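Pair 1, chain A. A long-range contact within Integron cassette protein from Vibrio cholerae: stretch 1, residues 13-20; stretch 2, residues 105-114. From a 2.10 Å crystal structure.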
# COMPACT_ATOMS: atom_id res chain seq x y z
N ASN A 13 21.56 -2.00 -1.84
CA ASN A 13 20.97 -1.77 -3.15
C ASN A 13 19.77 -2.68 -3.34
O ASN A 13 19.90 -3.90 -3.28
CB ASN A 13 22.01 -1.98 -4.27
CG ASN A 13 22.91 -0.76 -4.46
OD1 ASN A 13 23.21 -0.04 -3.51
ND2 ASN A 13 23.32 -0.52 -5.70
N LEU A 14 18.61 -2.10 -3.57
CA LEU A 14 17.38 -2.87 -3.70
C LEU A 14 16.85 -2.81 -5.14
O LEU A 14 16.96 -1.78 -5.79
CB LEU A 14 16.32 -2.35 -2.72
CG LEU A 14 16.68 -2.46 -1.24
CD1 LEU A 14 15.61 -1.81 -0.37
CD2 LEU A 14 16.87 -3.93 -0.85
N ASN A 15 16.28 -3.90 -5.62
CA ASN A 15 15.86 -3.97 -7.02
C ASN A 15 14.34 -4.00 -7.14
O ASN A 15 13.70 -5.02 -6.86
CB ASN A 15 16.49 -5.18 -7.70
CG ASN A 15 17.98 -5.29 -7.42
OD1 ASN A 15 18.46 -6.30 -6.90
ND2 ASN A 15 18.72 -4.25 -7.75
N ILE A 16 13.76 -2.88 -7.56
CA ILE A 16 12.30 -2.76 -7.61
C ILE A 16 11.79 -2.75 -9.05
O ILE A 16 12.14 -1.86 -9.83
CB ILE A 16 11.84 -1.46 -6.91
CG1 ILE A 16 12.39 -1.41 -5.47
CG2 ILE A 16 10.31 -1.35 -6.93
CD1 ILE A 16 11.70 -2.37 -4.51
N TYR A 17 10.94 -3.70 -9.40
CA TYR A 17 10.45 -3.78 -10.77
C TYR A 17 9.49 -2.65 -11.10
O TYR A 17 8.53 -2.41 -10.37
CB TYR A 17 9.80 -5.13 -11.08
CG TYR A 17 9.42 -5.21 -12.54
CD1 TYR A 17 10.37 -5.52 -13.51
CD2 TYR A 17 8.12 -4.91 -12.96
CE1 TYR A 17 10.04 -5.55 -14.85
CE2 TYR A 17 7.77 -4.94 -14.31
CZ TYR A 17 8.74 -5.27 -15.25
OH TYR A 17 8.42 -5.31 -16.58
N SER A 18 9.75 -1.97 -12.21
CA SER A 18 8.94 -0.85 -12.66
C SER A 18 8.33 -1.11 -14.03
O SER A 18 9.05 -1.20 -15.02
CB SER A 18 9.79 0.42 -12.75
OG SER A 18 9.14 1.40 -13.56
N PRO A 19 7.00 -1.20 -14.09
CA PRO A 19 6.30 -1.39 -15.36
C PRO A 19 6.50 -0.18 -16.27
O PRO A 19 6.32 -0.28 -17.48
CB PRO A 19 4.82 -1.47 -14.95
CG PRO A 19 4.84 -1.83 -13.50
CD PRO A 19 6.08 -1.18 -12.94
N ARG A 20 6.86 0.95 -15.68
CA ARG A 20 7.05 2.16 -16.46
C ARG A 20 8.35 2.11 -17.27
O ARG A 20 8.42 2.66 -18.37
CB ARG A 20 7.04 3.39 -15.54
CG ARG A 20 7.23 4.70 -16.31
CD ARG A 20 7.13 5.93 -15.40
NE ARG A 20 7.18 7.16 -16.19
CZ ARG A 20 7.57 8.34 -15.73
NH1 ARG A 20 7.97 8.46 -14.47
NH2 ARG A 20 7.58 9.40 -16.53
N VAL A 105 11.72 -7.01 1.85
CA VAL A 105 10.70 -5.99 1.63
C VAL A 105 10.59 -5.67 0.14
O VAL A 105 9.49 -5.54 -0.41
CB VAL A 105 10.98 -4.71 2.42
CG1 VAL A 105 9.91 -3.68 2.10
CG2 VAL A 105 10.99 -5.01 3.91
N ALA A 106 11.74 -5.56 -0.54
CA ALA A 106 11.73 -5.31 -1.98
C ALA A 106 11.03 -6.45 -2.69
O ALA A 106 10.23 -6.22 -3.61
CB ALA A 106 13.17 -5.14 -2.52
N GLN A 107 11.32 -7.67 -2.26
CA GLN A 107 10.70 -8.86 -2.84
C GLN A 107 9.18 -8.81 -2.71
O GLN A 107 8.44 -9.18 -3.64
CB GLN A 107 11.26 -10.11 -2.17
CG GLN A 107 10.65 -11.43 -2.61
CD GLN A 107 11.18 -12.59 -1.80
OE1 GLN A 107 12.32 -12.58 -1.34
NE2 GLN A 107 10.34 -13.61 -1.60
N TRP A 108 8.71 -8.36 -1.55
CA TRP A 108 7.28 -8.21 -1.31
C TRP A 108 6.68 -7.18 -2.28
O TRP A 108 5.65 -7.43 -2.92
CB TRP A 108 7.04 -7.74 0.13
CG TRP A 108 5.59 -7.66 0.53
CD1 TRP A 108 4.57 -8.45 0.09
CD2 TRP A 108 5.02 -6.79 1.52
NE1 TRP A 108 3.40 -8.11 0.72
CE2 TRP A 108 3.64 -7.09 1.60
CE3 TRP A 108 5.54 -5.77 2.32
CZ2 TRP A 108 2.78 -6.41 2.45
CZ3 TRP A 108 4.68 -5.10 3.18
CH2 TRP A 108 3.32 -5.43 3.24
N VAL A 109 7.31 -6.02 -2.37
CA VAL A 109 6.86 -5.00 -3.30
C VAL A 109 6.77 -5.59 -4.71
O VAL A 109 5.79 -5.37 -5.42
CB VAL A 109 7.76 -3.76 -3.26
CG1 VAL A 109 7.40 -2.79 -4.38
CG2 VAL A 109 7.66 -3.08 -1.90
N ASN A 110 7.79 -6.35 -5.12
CA ASN A 110 7.75 -6.93 -6.46
C ASN A 110 6.56 -7.88 -6.64
O ASN A 110 5.91 -7.89 -7.68
CB ASN A 110 9.09 -7.59 -6.84
CG ASN A 110 10.22 -6.57 -6.99
OD1 ASN A 110 11.39 -6.88 -6.72
ND2 ASN A 110 9.87 -5.34 -7.39
N LYS A 111 6.24 -8.65 -5.61
CA LYS A 111 5.10 -9.55 -5.69
C LYS A 111 3.77 -8.79 -5.82
O LYS A 111 2.86 -9.21 -6.53
CB LYS A 111 5.05 -10.49 -4.48
CG LYS A 111 6.09 -11.61 -4.53
CD LYS A 111 5.97 -12.49 -3.29
CE LYS A 111 7.19 -13.38 -3.08
NZ LYS A 111 7.14 -14.06 -1.75
N VAL A 112 3.67 -7.67 -5.11
CA VAL A 112 2.50 -6.81 -5.17
C VAL A 112 2.29 -6.30 -6.60
O VAL A 112 1.19 -6.41 -7.16
CB VAL A 112 2.66 -5.63 -4.20
CG1 VAL A 112 1.50 -4.62 -4.35
CG2 VAL A 112 2.74 -6.15 -2.76
N THR A 113 3.36 -5.78 -7.18
CA THR A 113 3.33 -5.26 -8.55
C THR A 113 2.89 -6.34 -9.53
O THR A 113 2.01 -6.13 -10.36
CB THR A 113 4.72 -4.74 -8.94
OG1 THR A 113 5.08 -3.65 -8.08
CG2 THR A 113 4.75 -4.28 -10.41
N GLU A 114 3.51 -7.51 -9.40
CA GLU A 114 3.21 -8.65 -10.26
C GLU A 114 1.74 -9.07 -10.15
O GLU A 114 1.13 -9.50 -11.13
CB GLU A 114 4.14 -9.82 -9.92
CG GLU A 114 3.80 -11.14 -10.60
CD GLU A 114 4.63 -12.32 -10.06
OE1 GLU A 114 5.00 -12.31 -8.86
OE2 GLU A 114 4.90 -13.25 -10.85
O HOH W 1 7.71 -3.59 -8.10

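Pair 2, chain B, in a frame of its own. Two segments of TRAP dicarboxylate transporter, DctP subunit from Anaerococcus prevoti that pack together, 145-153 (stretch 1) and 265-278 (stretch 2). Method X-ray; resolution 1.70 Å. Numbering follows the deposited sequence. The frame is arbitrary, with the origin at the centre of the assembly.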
# COMPACT_ATOMS: atom_id res chain seq x y z
N GLY B 145 10.88 1.73 -8.38
CA GLY B 145 10.20 2.59 -7.42
C GLY B 145 10.88 3.93 -7.40
O GLY B 145 12.11 4.02 -7.47
N VAL B 146 10.08 4.99 -7.32
CA VAL B 146 10.61 6.34 -7.26
C VAL B 146 10.27 7.08 -5.97
O VAL B 146 11.00 8.01 -5.58
CB VAL B 146 10.20 7.19 -8.48
CG1 VAL B 146 10.81 6.60 -9.76
CG2 VAL B 146 8.68 7.35 -8.56
N THR B 147 9.20 6.65 -5.31
CA THR B 147 8.85 7.15 -3.98
C THR B 147 7.78 6.23 -3.38
O THR B 147 7.38 5.26 -4.02
CB THR B 147 8.40 8.64 -4.00
OG1 THR B 147 8.34 9.14 -2.66
CG2 THR B 147 7.07 8.81 -4.66
N TRP B 148 7.39 6.54 -2.16
CA TRP B 148 6.34 5.82 -1.46
C TRP B 148 5.22 6.78 -1.06
O TRP B 148 5.38 8.01 -1.07
CB TRP B 148 6.91 5.12 -0.23
CG TRP B 148 7.34 6.08 0.86
CD1 TRP B 148 8.50 6.84 0.90
CD2 TRP B 148 6.64 6.38 2.07
NE1 TRP B 148 8.53 7.59 2.06
CE2 TRP B 148 7.41 7.32 2.80
CE3 TRP B 148 5.43 5.93 2.62
CZ2 TRP B 148 7.00 7.82 4.02
CZ3 TRP B 148 5.04 6.43 3.84
CH2 TRP B 148 5.82 7.37 4.53
N LEU B 149 4.08 6.21 -0.72
CA LEU B 149 2.93 6.96 -0.27
C LEU B 149 2.39 6.27 0.97
O LEU B 149 2.46 5.04 1.06
CB LEU B 149 1.84 7.03 -1.35
CG LEU B 149 2.31 7.52 -2.73
CD1 LEU B 149 1.24 7.27 -3.74
CD2 LEU B 149 2.75 8.97 -2.74
N ASP B 150 1.84 7.05 1.89
CA ASP B 150 1.34 6.53 3.15
C ASP B 150 -0.04 5.88 2.94
O ASP B 150 -0.93 6.47 2.31
CB ASP B 150 1.19 7.69 4.13
CG ASP B 150 1.15 7.27 5.59
OD1 ASP B 150 0.96 6.08 5.91
OD2 ASP B 150 1.34 8.18 6.45
N ALA B 151 -0.20 4.67 3.44
CA ALA B 151 -1.49 3.98 3.46
C ALA B 151 -1.82 3.52 4.89
O ALA B 151 -2.58 2.57 5.09
CB ALA B 151 -1.49 2.82 2.50
N GLY B 152 -1.27 4.20 5.89
CA GLY B 152 -1.62 3.88 7.28
C GLY B 152 -1.31 2.46 7.66
O GLY B 152 -0.35 1.88 7.15
N SER B 153 -2.11 1.89 8.56
CA SER B 153 -1.94 0.50 8.97
C SER B 153 -3.19 -0.30 8.58
O SER B 153 -4.27 0.27 8.42
CB SER B 153 -1.72 0.39 10.49
OG SER B 153 -2.88 0.79 11.20
N GLY B 265 9.36 16.40 -8.72
CA GLY B 265 7.94 16.13 -8.70
C GLY B 265 7.56 14.94 -7.85
O GLY B 265 6.54 14.96 -7.18
N PHE B 266 8.37 13.87 -7.89
CA PHE B 266 8.09 12.70 -7.08
C PHE B 266 8.19 13.04 -5.59
O PHE B 266 7.46 12.48 -4.77
CB PHE B 266 9.08 11.58 -7.41
CG PHE B 266 8.99 11.05 -8.82
CD1 PHE B 266 7.77 10.91 -9.47
CD2 PHE B 266 10.15 10.67 -9.50
CE1 PHE B 266 7.71 10.40 -10.76
CE2 PHE B 266 10.08 10.16 -10.79
CZ PHE B 266 8.87 10.05 -11.42
N LYS B 267 9.10 13.94 -5.23
CA LYS B 267 9.24 14.37 -3.85
C LYS B 267 8.01 15.16 -3.44
O LYS B 267 7.48 14.99 -2.35
CB LYS B 267 10.49 15.22 -3.67
CG LYS B 267 10.76 15.53 -2.22
CD LYS B 267 12.01 16.41 -2.06
CE LYS B 267 13.22 15.84 -2.80
NZ LYS B 267 14.40 16.76 -2.69
N VAL B 268 7.55 16.03 -4.32
CA VAL B 268 6.32 16.79 -4.05
C VAL B 268 5.13 15.85 -3.87
O VAL B 268 4.30 16.04 -2.97
CB VAL B 268 6.02 17.80 -5.19
CG1 VAL B 268 4.63 18.41 -5.03
CG2 VAL B 268 7.07 18.90 -5.18
N LEU B 269 5.04 14.85 -4.73
CA LEU B 269 4.01 13.81 -4.64
C LEU B 269 4.00 13.17 -3.26
O LEU B 269 2.98 13.07 -2.59
CB LEU B 269 4.30 12.76 -5.71
CG LEU B 269 3.56 11.44 -5.61
CD1 LEU B 269 2.06 11.63 -5.57
CD2 LEU B 269 3.97 10.58 -6.82
N ASN B 270 5.18 12.73 -2.82
CA ASN B 270 5.32 12.12 -1.51
C ASN B 270 4.85 13.08 -0.41
O ASN B 270 4.08 12.71 0.48
CB ASN B 270 6.79 11.72 -1.30
CG ASN B 270 7.09 11.22 0.10
OD1 ASN B 270 7.52 11.98 0.96
ND2 ASN B 270 6.87 9.95 0.32
N GLU B 271 5.31 14.32 -0.47
CA GLU B 271 4.99 15.29 0.57
C GLU B 271 3.51 15.65 0.64
O GLU B 271 2.92 15.69 1.72
CB GLU B 271 5.81 16.56 0.36
CG GLU B 271 7.31 16.31 0.60
CD GLU B 271 8.19 17.36 0.02
OE1 GLU B 271 7.72 18.15 -0.82
OE2 GLU B 271 9.38 17.44 0.43
N VAL B 272 2.90 15.88 -0.52
CA VAL B 272 1.50 16.29 -0.56
C VAL B 272 0.60 15.13 -0.19
O VAL B 272 -0.31 15.29 0.62
CB VAL B 272 1.12 16.85 -1.95
CG1 VAL B 272 -0.37 17.07 -2.05
CG2 VAL B 272 1.88 18.16 -2.20
N GLN B 273 0.88 13.94 -0.71
CA GLN B 273 0.12 12.76 -0.32
C GLN B 273 0.16 12.49 1.17
O GLN B 273 -0.87 12.21 1.78
CB GLN B 273 0.60 11.54 -1.08
CG GLN B 273 -0.35 10.38 -0.99
CD GLN B 273 -0.17 9.50 0.22
OE1 GLN B 273 0.80 9.62 0.97
NE2 GLN B 273 -1.12 8.56 0.39
N ARG B 274 1.33 12.61 1.77
CA ARG B 274 1.46 12.35 3.20
C ARG B 274 0.71 13.39 4.05
O ARG B 274 0.06 13.03 5.04
CB ARG B 274 2.93 12.26 3.59
CG ARG B 274 3.56 10.99 3.13
CD ARG B 274 5.07 11.07 3.12
NE ARG B 274 5.61 11.17 4.48
CZ ARG B 274 6.91 11.20 4.74
NH1 ARG B 274 7.81 11.19 3.76
NH2 ARG B 274 7.32 11.24 5.99
N LYS B 275 0.77 14.65 3.65
CA LYS B 275 0.02 15.70 4.36
C LYS B 275 -1.47 15.45 4.25
O LYS B 275 -2.24 15.56 5.23
CB LYS B 275 0.37 17.06 3.79
CG LYS B 275 -0.39 18.26 4.37
CD LYS B 275 -1.68 18.54 3.59
CE LYS B 275 -2.22 19.93 3.84
NZ LYS B 275 -3.51 20.15 3.13
N GLU B 276 -1.90 15.09 3.05
CA GLU B 276 -3.33 14.87 2.82
C GLU B 276 -3.81 13.61 3.50
O GLU B 276 -4.96 13.52 3.92
CB GLU B 276 -3.64 14.84 1.32
CG GLU B 276 -3.39 16.17 0.62
CD GLU B 276 -4.33 17.28 1.04
OE1 GLU B 276 -5.32 17.05 1.78
OE2 GLU B 276 -4.10 18.42 0.60
N TRP B 277 -2.92 12.63 3.62
CA TRP B 277 -3.25 11.37 4.28
C TRP B 277 -3.68 11.61 5.72
O TRP B 277 -4.69 11.08 6.18
CB TRP B 277 -2.06 10.40 4.24
CG TRP B 277 -2.43 9.16 4.96
CD1 TRP B 277 -2.07 8.81 6.24
CD2 TRP B 277 -3.29 8.13 4.48
NE1 TRP B 277 -2.66 7.61 6.57
CE2 TRP B 277 -3.42 7.19 5.51
CE3 TRP B 277 -3.97 7.92 3.27
CZ2 TRP B 277 -4.21 6.05 5.38
CZ3 TRP B 277 -4.75 6.79 3.15
CH2 TRP B 277 -4.86 5.87 4.19
N LYS B 278 -2.93 12.44 6.43
CA LYS B 278 -3.23 12.75 7.83
C LYS B 278 -4.63 13.34 7.99
O LYS B 278 -5.42 12.89 8.82
CB LYS B 278 -2.18 13.70 8.41
CG LYS B 278 -0.76 13.15 8.35
CD LYS B 278 0.25 14.16 8.88
CE LYS B 278 1.67 13.84 8.42
NZ LYS B 278 2.22 12.64 9.10
O HOH W 2 1.50 10.87 6.44

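The sharpest difference lies in how the helix side chains meet the backbone of stretch 1. In pair 2 the carboxamide of Gln B273 pairs with the backbone of Asp B150, which lies just past the end of the strand. Asp B150 N donates to Gln B273 OE1 at 2.9 Å, and Gln B273 NE2 donates to Asp B150 O at 2.8 Å. The position matching Gln B273 in pair 1 is Val A109, whose side chain has no polar group to offer. It makes an apolar contact instead, Val A109 CG1 to Ile A16 CG2 at 4.1 Å.

In pair 1 the carboxamide near the strand comes from the next position, Asn A110, which matches Arg B274. Asn A110 ND2 lies 2.8 Å from Tyr A17 N, and Asn A110 OD1 lies 3.0 Å from Asn A15 O. The amide is probably turned over in the model, so the bonding here is left open.

The shared frame is a strand running nearly parallel to a helix. The angle between axes is 7° in pair 1 and 3° in pair 2. The closest approaches are 7.7 and 7.9 Å. Fourteen central residues superpose with an RMSD of 0.9 Å. Pair 2 buries more surface, 677 Å² against 353 Å².

Ile A16 and Leu B149 match closely, with CA atoms 0.4 Å apart. Both are buried and apolar. Ile A16 CD1 packs on Ala A106 CB at 3.7 Å. Leu B149 CD2 packs on Leu B269 CG at 3.9 Å.

Ala A106 matches Asn B270. The methyl of Ala A106 also meets Leu A14, CB to CB at 4.2 Å. Asn B270 reaches the strand with a polar end: its ND2 donates to Trp B148 O at 2.8 Å. Its OD1 accepts from Arg B274 NH1 at 2.9 Å. Trp B148 CZ2 in turn lies over one face of the Arg B274 guanidinium, 3.5 Å from CZ.

Further along, Thr A113 matches Trp B277. Thr A113 CG2 touches Pro A19 CG at 3.9 Å and lies at the edge of the Tyr A17 ring. Water 1 joins Tyr A17 O, at 2.7 Å, to Thr A113 OG1, at 2.6 Å. Trp B277 fills more space. Ala B151 CA sits over its six-membered ring, 4.1 Å from the centroid.

Pro A19 matches Gly B152. A CB on Gly B152 would lie only 3.1 Å from Trp B277 CZ2, a tight fit. Its positive phi also favours glycine. Thus the smaller threonine meets a proline ring, whereas the tryptophan meets a glycine.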